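Flavin reductase domain protein (Arthrobacter sp., PDB 2QCK) probably binds FMN and is likely to reduce flavin with electrons from a nicotinamide nucleotide. Local coordinates at residues G37-S42 and D87-T92; P50-F55 and V133-V138; P65-T70 and G120-R125. All coordinates share one frame; numbering follows the deposited sequence.

How the contacts relate
From the N terminus, the first halves of all three contacts come in sequence: strand 34-40, strand 51-58 and helix 64-69. Contact 1 closes first, when the chain returns at 87-92, around the end of helix 83-88, to strand 34-40. Its loop crosses those of contacts 2 and 3. Contact 3 closes next, as strand 116-127 reaches the end of helix 64-69, and it is nested inside the longer loop that contact 2 closes by pairing strands 51-58 and 131-143. All three reach one curled antiparallel sheet. F38 of contact 1 touches F55 of contact 2 and I67 of contact 3, while strands 116-127 and 131-143 are sheet neighbours joining contacts 2 and 3.

Contact 1 of 3, residues G37-S42 and D87-T92; sequences GFTATS and DRFART
The end of helix 83-88 docks here on strand 34-40 of the curled antiparallel sheet, the core of the flavin reductase-like domain. A single backbone bond fixes the join: N of T39 donates to O of F89 over 2.9 Å. The bond is fairly straight at hydrogen (161°), but the donor stands well above the carbonyl plane, 56° out of it. The same oxygen also receives a CA-H contact from F38, with its CA 3.4 Å from O of F89.

The T39 side chain turns into the helix end. Its OG1 lies anti to the carbonyl carbon (chi1 -65°), which brings OG1 to 3.1 Å from CB of F89. The hydroxyl's hydrogen-bond partner is O of A86, one turn back in the helix, so T39 holds the turn through both its main chain and its side chain. CB of A90 packs 4.1 Å from CB of T39.

The F89 ring presents an edge to the strand, with CD2 3.6 Å from C of G37. A CB on G37 would fall only 3.1 Å from CE2 of F89, so the ring sits where a side chain would project. Within the turn, N of A90 bonds to O of D87, and R91 forms a salt bridge to D87 through two weak NE bonds.

R95 ties in O of G37 and O of R91, and F96 meets the F89 ring edge-to-face. F38 and A40 hydrogen-bond to I27 and A25 of strand 22-31, while the F38 ring packs against F55 and M57 of strand 51-58.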
loop_
_atom_site.group_PDB
_atom_site.type_symbol
_atom_site.label_atom_id
_atom_site.label_comp_id
_atom_site.label_asym_id
_atom_site.label_seq_id
_atom_site.Cartn_x
_atom_site.Cartn_y
_atom_site.Cartn_z
ATOM N N GLY A 37 19.139 1.257 -1.652
ATOM C CA GLY A 37 17.816 0.811 -2.096
ATOM C C GLY A 37 17.233 -0.171 -1.126
ATOM O O GLY A 37 17.943 -0.736 -0.318
ATOM N N PHE A 38 15.929 -0.386 -1.194
ATOM C CA PHE A 38 15.319 -1.251 -0.216
ATOM C C PHE A 38 13.974 -1.775 -0.726
ATOM O O PHE A 38 13.292 -1.112 -1.491
ATOM C CB PHE A 38 15.189 -0.488 1.116
ATOM C CG PHE A 38 14.485 0.825 0.988
ATOM C CD1 PHE A 38 15.177 1.984 0.581
ATOM C CD2 PHE A 38 13.129 0.912 1.204
ATOM C CE1 PHE A 38 14.528 3.204 0.430
ATOM C CE2 PHE A 38 12.469 2.120 1.037
ATOM C CZ PHE A 38 13.199 3.279 0.672
ATOM N N THR A 39 13.637 -2.995 -0.335
ATOM C CA THR A 39 12.371 -3.618 -0.675
ATOM C C THR A 39 11.327 -2.906 0.144
ATOM O O THR A 39 11.575 -2.587 1.282
ATOM C CB THR A 39 12.441 -5.157 -0.363
ATOM O OG1 THR A 39 13.407 -5.727 -1.231
ATOM C CG2 THR A 39 11.100 -5.937 -0.561
ATOM N N ALA A 40 10.126 -2.751 -0.412
ATOM C CA ALA A 40 9.060 -2.006 0.199
ATOM C C ALA A 40 7.715 -2.649 -0.145
ATOM O O ALA A 40 7.484 -3.100 -1.253
ATOM C CB ALA A 40 9.064 -0.573 -0.298
ATOM N N THR A 41 6.854 -2.744 0.843
ATOM C CA THR A 41 5.480 -3.199 0.620
ATOM C C THR A 41 4.427 -2.087 0.734
ATOM O O THR A 41 3.227 -2.370 0.662
ATOM C CB THR A 41 5.130 -4.318 1.613
ATOM O OG1 THR A 41 5.553 -3.933 2.924
ATOM C CG2 THR A 41 5.856 -5.628 1.242
ATOM N N SER A 42 4.828 -0.831 0.862
ATOM C CA SER A 42 3.841 0.250 1.072
ATOM C C SER A 42 3.634 1.194 -0.100
ATOM O O SER A 42 2.921 2.198 0.008
ATOM C CB SER A 42 4.219 1.059 2.308
ATOM O OG SER A 42 5.532 1.594 2.219
ATOM N N ASP A 87 14.391 -10.364 -1.922
ATOM C CA ASP A 87 15.047 -10.832 -0.720
ATOM C C ASP A 87 16.410 -10.131 -0.470
ATOM O O ASP A 87 16.717 -9.754 0.666
ATOM C CB ASP A 87 15.200 -12.340 -0.832
ATOM C CG ASP A 87 15.542 -13.000 0.476
ATOM O OD1 ASP A 87 14.696 -13.003 1.411
ATOM O OD2 ASP A 87 16.641 -13.569 0.562
ATOM N N ARG A 88 17.211 -10.006 -1.532
ATOM C CA ARG A 88 18.454 -9.186 -1.561
ATOM C C ARG A 88 18.268 -7.831 -0.907
ATOM O O ARG A 88 19.065 -7.401 -0.087
ATOM C CB ARG A 88 18.889 -8.894 -3.009
ATOM C CG ARG A 88 20.145 -9.580 -3.496
ATOM C CD ARG A 88 20.316 -9.331 -5.020
ATOM N NE ARG A 88 20.872 -10.483 -5.719
ATOM C CZ ARG A 88 20.637 -10.805 -6.987
ATOM N NH1 ARG A 88 19.831 -10.090 -7.754
ATOM N NH2 ARG A 88 21.206 -11.882 -7.489
ATOM N N PHE A 89 17.211 -7.150 -1.334
ATOM C CA PHE A 89 16.960 -5.765 -0.971
ATOM C C PHE A 89 16.209 -5.596 0.355
ATOM O O PHE A 89 15.895 -4.457 0.764
ATOM C CB PHE A 89 16.276 -5.086 -2.159
ATOM C CG PHE A 89 17.260 -4.540 -3.153
ATOM C CD1 PHE A 89 17.795 -5.336 -4.159
ATOM C CD2 PHE A 89 17.722 -3.246 -3.023
ATOM C CE1 PHE A 89 18.705 -4.840 -5.045
ATOM C CE2 PHE A 89 18.663 -2.752 -3.900
ATOM C CZ PHE A 89 19.152 -3.552 -4.924
ATOM N N ALA A 90 15.943 -6.725 1.025
ATOM C CA ALA A 90 15.314 -6.733 2.341
ATOM C C ALA A 90 16.313 -7.100 3.427
ATOM O O ALA A 90 16.013 -6.905 4.601
ATOM C CB ALA A 90 14.069 -7.708 2.369
ATOM N N ARG A 91 17.460 -7.651 3.042
ATOM C CA ARG A 91 18.464 -8.152 3.983
ATOM C C ARG A 91 19.659 -7.211 4.073
ATOM O O ARG A 91 19.769 -6.252 3.313
ATOM C CB ARG A 91 18.908 -9.574 3.612
ATOM C CG ARG A 91 17.777 -10.566 3.801
ATOM C CD ARG A 91 18.131 -11.992 3.448
ATOM N NE ARG A 91 16.947 -12.868 3.563
ATOM C CZ ARG A 91 16.432 -13.357 4.701
ATOM N NH1 ARG A 91 16.985 -13.135 5.884
ATOM N NH2 ARG A 91 15.347 -14.114 4.651
ATOM N N THR A 92 20.537 -7.482 5.023
ATOM C CA THR A 92 21.561 -6.549 5.362
ATOM C C THR A 92 22.810 -6.654 4.504
ATOM O O THR A 92 23.708 -5.846 4.684
ATOM C CB THR A 92 22.008 -6.778 6.784
ATOM O OG1 THR A 92 22.446 -8.124 6.864
ATOM C CG2 THR A 92 20.869 -6.512 7.760
#

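Contact 2 of 3, residues P50-F55 and V133-V138; sequences PPRFTF and VVVVEV
Strands 51-55 and 133-138 run antiparallel, their axes 4.6 Å apart at closest and 152° between directions, joined by five backbone hydrogen bonds. They are sheet neighbours in the flavin reductase-like fold although 77 residues lie between them. F53 with V136 and F55 with V134 are hydrogen-bonded pairs, each with two N-H···O bonds; the V134 N to F55 O bond is the shortest, at 2.8 Å. The fifth runs from N of V138 to O of P51.

Both phenylalanines place CG in the crowded position between backbone N and carbonyl carbon (chi1 65° for F53), which lays each ring across to the valine opposite. CB of V136 stands 3.9 Å from the centroid of the F53 ring, and CB of V134 is 3.8 Å from that of F55; both are CH-pi contacts over a face. V138 approaches the F53 ring at its edge, CG2 to CD1 at 3.7 Å. An alanine in place of F53 would lose the ring contacts with V136 and V138, and would probably loosen the packing against V75 and against F17 of the second subunit.

The other face of the sheet carries R52, T54, V135 and E137, and here the dimer closes in. R52 reaches E129 of the second subunit through NH2, while T54 OG1 bonds to N56 of that subunit. Beside the cross-strand pair, P50 packs its CB 3.7 Å from OE2 of E137. The salt bridge from NH1 of R52 to OE1 of E137 is long, at 3.5 Å, with the guanidinium and carboxylate planes turned 67° apart.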
loop_
_atom_site.group_PDB
_atom_site.type_symbol
_atom_site.label_atom_id
_atom_site.label_comp_id
_atom_site.label_asym_id
_atom_site.label_seq_id
_atom_site.Cartn_x
_atom_site.Cartn_y
_atom_site.Cartn_z
ATOM N N PRO A 50 -0.651 15.629 -11.497
ATOM C CA PRO A 50 0.505 14.901 -11.945
ATOM C C PRO A 50 0.513 13.523 -11.276
ATOM O O PRO A 50 -0.211 13.296 -10.278
ATOM C CB PRO A 50 1.659 15.751 -11.435
ATOM C CG PRO A 50 1.088 16.403 -10.197
ATOM C CD PRO A 50 -0.270 16.773 -10.647
ATOM N N PRO A 51 1.288 12.602 -11.846
ATOM C CA PRO A 51 1.459 11.289 -11.310
ATOM C C PRO A 51 2.287 11.317 -10.055
ATOM O O PRO A 51 3.405 11.834 -10.072
ATOM C CB PRO A 51 2.188 10.546 -12.432
ATOM C CG PRO A 51 2.834 11.582 -13.257
ATOM C CD PRO A 51 2.002 12.795 -13.131
ATOM N N ARG A 52 1.739 10.741 -8.991
ATOM C CA ARG A 52 2.454 10.622 -7.722
ATOM C C ARG A 52 2.203 9.283 -7.051
ATOM O O ARG A 52 1.167 8.686 -7.218
ATOM C CB ARG A 52 2.024 11.698 -6.724
ATOM C CG ARG A 52 1.907 13.124 -7.220
ATOM C CD ARG A 52 1.710 14.030 -6.020
ATOM N NE ARG A 52 0.674 15.043 -6.210
ATOM C CZ ARG A 52 0.870 16.222 -6.781
ATOM N NH1 ARG A 52 2.064 16.561 -7.248
ATOM N NH2 ARG A 52 -0.133 17.070 -6.890
ATOM N N PHE A 53 3.162 8.856 -6.237
ATOM C CA PHE A 53 2.995 7.695 -5.398
ATOM C C PHE A 53 3.550 8.023 -4.030
ATOM O O PHE A 53 4.259 8.996 -3.872
ATOM C CB PHE A 53 3.666 6.405 -5.955
ATOM C CG PHE A 53 5.177 6.448 -6.058
ATOM C CD1 PHE A 53 5.791 6.892 -7.204
ATOM C CD2 PHE A 53 5.978 5.918 -5.054
ATOM C CE1 PHE A 53 7.161 6.895 -7.326
ATOM C CE2 PHE A 53 7.355 5.948 -5.172
ATOM C CZ PHE A 53 7.928 6.422 -6.306
ATOM N N THR A 54 3.179 7.196 -3.062
ATOM C CA THR A 54 3.630 7.327 -1.682
ATOM C C THR A 54 4.206 6.009 -1.199
ATOM O O THR A 54 3.832 4.962 -1.704
ATOM C CB THR A 54 2.435 7.678 -0.790
ATOM O OG1 THR A 54 1.393 6.733 -1.024
ATOM C CG2 THR A 54 1.912 9.046 -1.107
ATOM N N PHE A 55 5.125 6.067 -0.233
ATOM C CA PHE A 55 5.480 4.909 0.567
ATOM C C PHE A 55 5.867 5.366 1.977
ATOM O O PHE A 55 6.075 6.570 2.231
ATOM C CB PHE A 55 6.621 4.115 -0.109
ATOM C CG PHE A 55 7.903 4.875 -0.238
ATOM C CD1 PHE A 55 8.093 5.768 -1.280
ATOM C CD2 PHE A 55 8.941 4.730 0.711
ATOM C CE1 PHE A 55 9.295 6.453 -1.403
ATOM C CE2 PHE A 55 10.102 5.453 0.590
ATOM C CZ PHE A 55 10.275 6.317 -0.455
ATOM N N VAL A 133 6.224 9.259 5.999
ATOM C CA VAL A 133 5.546 9.123 4.717
ATOM C C VAL A 133 6.354 9.900 3.666
ATOM O O VAL A 133 6.704 11.072 3.871
ATOM C CB VAL A 133 4.112 9.696 4.788
ATOM C CG1 VAL A 133 3.396 9.639 3.428
ATOM C CG2 VAL A 133 3.304 8.991 5.984
ATOM N N VAL A 134 6.667 9.253 2.545
ATOM C CA VAL A 134 7.404 9.905 1.479
ATOM C C VAL A 134 6.445 10.037 0.294
ATOM O O VAL A 134 5.882 9.012 -0.131
ATOM C CB VAL A 134 8.637 9.131 1.065
ATOM C CG1 VAL A 134 9.453 9.977 0.146
ATOM C CG2 VAL A 134 9.475 8.661 2.306
ATOM N N VAL A 135 6.312 11.265 -0.237
ATOM C CA VAL A 135 5.488 11.610 -1.405
ATOM C C VAL A 135 6.383 11.931 -2.593
ATOM O O VAL A 135 7.276 12.752 -2.481
ATOM C CB VAL A 135 4.609 12.866 -1.143
ATOM C CG1 VAL A 135 3.731 13.218 -2.417
ATOM C CG2 VAL A 135 3.777 12.677 0.097
ATOM N N VAL A 136 6.141 11.284 -3.733
ATOM C CA VAL A 136 7.063 11.349 -4.880
ATOM C C VAL A 136 6.246 11.722 -6.102
ATOM O O VAL A 136 5.191 11.142 -6.307
ATOM C CB VAL A 136 7.647 9.996 -5.092
ATOM C CG1 VAL A 136 8.687 10.028 -6.148
ATOM C CG2 VAL A 136 8.222 9.468 -3.736
ATOM N N GLU A 137 6.735 12.663 -6.893
ATOM C CA GLU A 137 6.130 12.974 -8.185
ATOM C C GLU A 137 6.954 12.312 -9.297
ATOM O O GLU A 137 8.173 12.517 -9.387
ATOM C CB GLU A 137 6.100 14.492 -8.420
ATOM C CG GLU A 137 5.390 14.853 -9.753
ATOM C CD GLU A 137 5.213 16.343 -10.011
ATOM O OE1 GLU A 137 4.959 17.103 -9.064
ATOM O OE2 GLU A 137 5.245 16.748 -11.187
ATOM N N VAL A 138 6.268 11.599 -10.188
ATOM C CA VAL A 138 6.907 10.741 -11.163
ATOM C C VAL A 138 7.286 11.604 -12.354
ATOM O O VAL A 138 6.485 12.378 -12.816
ATOM C CB VAL A 138 5.959 9.593 -11.582
ATOM C CG1 VAL A 138 6.499 8.796 -12.751
ATOM C CG2 VAL A 138 5.724 8.684 -10.414
#

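Contact 3 of 3, residues P65-T70 and G120-R125; sequences PAIANT and GKIQMR
R125 on strand 116-127 reaches for the end of helix 64-69. From CB, pointing toward the helix, CG lies beside the backbone N, and the chain then bends at chi2 (111°) before running extended to the guanidinium. CD approaches O of I67. NE bonds to O of I67 at 2.9 Å and also lies near CA of A68; CZ is 3.4 Å from the same oxygen, and NH2 bonds to it at 3.0 Å. Two nitrogens thus grip one carbonyl oxygen side-on, which holds the group's rotation. NH2 is also 2.9 Å from O of T70.

The guanidinium is sandwiched: O of A68 is over one face, offset toward the rim, and CG2 of I122 is over the centre of the other, 3.4 Å above the plane. A positive group among carbonyls at a helix C-terminal end is likely to be electrostatically favourable. CD1 of I122 lies 3.6 Å from O of I67 and O of T70 alike, and 3.9 Å from CG2 of I67. T70 OG1 closes the turn with a 2.7 Å bond to a lone pair of A66 O.

I122 and R125 both face the helix because a beta bulge intervenes: Q123 and M124 pair together opposite V135 of strand 131-143. I67 and I122 pack on I73 of strand 72-77, I67 meets F38 of strand 34-40, and A66 and T70 lie against V29 of strand 22-31.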
loop_
_atom_site.group_PDB
_atom_site.type_symbol
_atom_site.label_atom_id
_atom_site.label_comp_id
_atom_site.label_asym_id
_atom_site.label_seq_id
_atom_site.Cartn_x
_atom_site.Cartn_y
_atom_site.Cartn_z
ATOM N N PRO A 65 18.927 8.310 5.553
ATOM C CA PRO A 65 19.678 9.479 5.236
ATOM C C PRO A 65 19.728 9.751 3.746
ATOM O O PRO A 65 19.707 10.908 3.369
ATOM C CB PRO A 65 21.066 9.172 5.807
ATOM C CG PRO A 65 20.778 8.262 6.932
ATOM C CD PRO A 65 19.736 7.366 6.338
ATOM N N ALA A 66 19.789 8.709 2.914
ATOM C CA ALA A 66 19.792 8.884 1.442
ATOM C C ALA A 66 18.486 9.535 1.020
ATOM O O ALA A 66 18.473 10.522 0.268
ATOM C CB ALA A 66 19.961 7.549 0.710
ATOM N N ILE A 67 17.394 9.032 1.578
ATOM C CA ILE A 67 16.056 9.557 1.270
ATOM C C ILE A 67 15.805 10.980 1.809
ATOM O O ILE A 67 15.168 11.824 1.138
ATOM C CB ILE A 67 14.972 8.549 1.776
ATOM C CG1 ILE A 67 15.077 7.211 1.014
ATOM C CG2 ILE A 67 13.565 9.092 1.570
ATOM C CD1 ILE A 67 14.567 7.227 -0.426
ATOM N N ALA A 68 16.216 11.230 3.044
ATOM C CA ALA A 68 16.174 12.537 3.661
ATOM C C ALA A 68 16.925 13.634 2.881
ATOM O O ALA A 68 16.499 14.789 2.855
ATOM C CB ALA A 68 16.731 12.455 5.087
ATOM N N ASN A 69 18.041 13.263 2.260
ATOM C CA ASN A 69 18.943 14.199 1.643
ATOM C C ASN A 69 19.078 14.098 0.141
ATOM O O ASN A 69 19.895 14.782 -0.432
ATOM C CB ASN A 69 20.302 14.047 2.284
ATOM C CG ASN A 69 20.259 14.351 3.750
ATOM O OD1 ASN A 69 20.590 13.515 4.599
ATOM N ND2 ASN A 69 19.789 15.527 4.064
ATOM N N THR A 70 18.202 13.345 -0.512
ATOM C CA THR A 70 18.226 13.236 -1.957
ATOM C C THR A 70 16.878 13.511 -2.538
ATOM O O THR A 70 15.853 13.302 -1.873
ATOM C CB THR A 70 18.743 11.848 -2.367
ATOM O OG1 THR A 70 19.995 11.630 -1.697
ATOM C CG2 THR A 70 19.011 11.772 -3.886
ATOM N N GLY A 120 11.134 9.361 -9.857
ATOM C CA GLY A 120 10.393 10.463 -9.283
ATOM C C GLY A 120 11.274 11.426 -8.534
ATOM O O GLY A 120 12.447 11.125 -8.250
ATOM N N LYS A 121 10.711 12.602 -8.276
ATOM C CA LYS A 121 11.292 13.594 -7.391
ATOM C C LYS A 121 10.517 13.534 -6.107
ATOM O O LYS A 121 9.288 13.691 -6.098
ATOM C CB LYS A 121 11.176 14.995 -7.986
ATOM C CG LYS A 121 11.976 15.205 -9.266
ATOM N N ILE A 122 11.232 13.328 -5.010
ATOM C CA ILE A 122 10.599 13.439 -3.699
ATOM C C ILE A 122 10.168 14.877 -3.457
ATOM O O ILE A 122 10.991 15.801 -3.534
ATOM C CB ILE A 122 11.534 13.046 -2.562
ATOM C CG1 ILE A 122 11.905 11.573 -2.675
ATOM C CG2 ILE A 122 10.837 13.256 -1.172
ATOM C CD1 ILE A 122 12.988 11.140 -1.643
ATOM N N GLN A 123 8.875 15.051 -3.178
ATOM C CA GLN A 123 8.289 16.375 -2.886
ATOM C C GLN A 123 8.533 16.756 -1.428
ATOM O O GLN A 123 8.974 17.849 -1.112
ATOM C CB GLN A 123 6.810 16.333 -3.224
ATOM C CG GLN A 123 6.569 15.925 -4.664
ATOM C CD GLN A 123 7.100 16.913 -5.674
ATOM O OE1 GLN A 123 6.557 18.004 -5.816
ATOM N NE2 GLN A 123 8.146 16.528 -6.415
HETATM N N MSE A 124 8.313 15.821 -0.531
HETATM C CA MSE A 124 8.415 16.073 0.879
HETATM C C MSE A 124 8.387 14.724 1.548
HETATM O O MSE A 124 7.907 13.734 0.966
HETATM C CB MSE A 124 7.138 16.822 1.324
HETATM C CG MSE A 124 5.877 15.801 1.188
HETATM SE SE MSE A 124 4.580 16.881 0.700
HETATM C CE MSE A 124 5.100 17.441 -1.100
ATOM N N ARG A 125 8.878 14.694 2.787
ATOM C CA ARG A 125 8.665 13.587 3.713
ATOM C C ARG A 125 7.924 14.109 4.922
ATOM O O ARG A 125 8.271 15.190 5.438
ATOM C CB ARG A 125 10.011 13.015 4.192
ATOM C CG ARG A 125 11.018 12.798 3.082
ATOM C CD ARG A 125 12.168 13.763 3.179
ATOM N NE ARG A 125 13.041 13.662 2.015
ATOM C CZ ARG A 125 13.141 14.565 1.031
ATOM N NH1 ARG A 125 12.430 15.681 1.008
ATOM N NH2 ARG A 125 13.967 14.322 0.037
#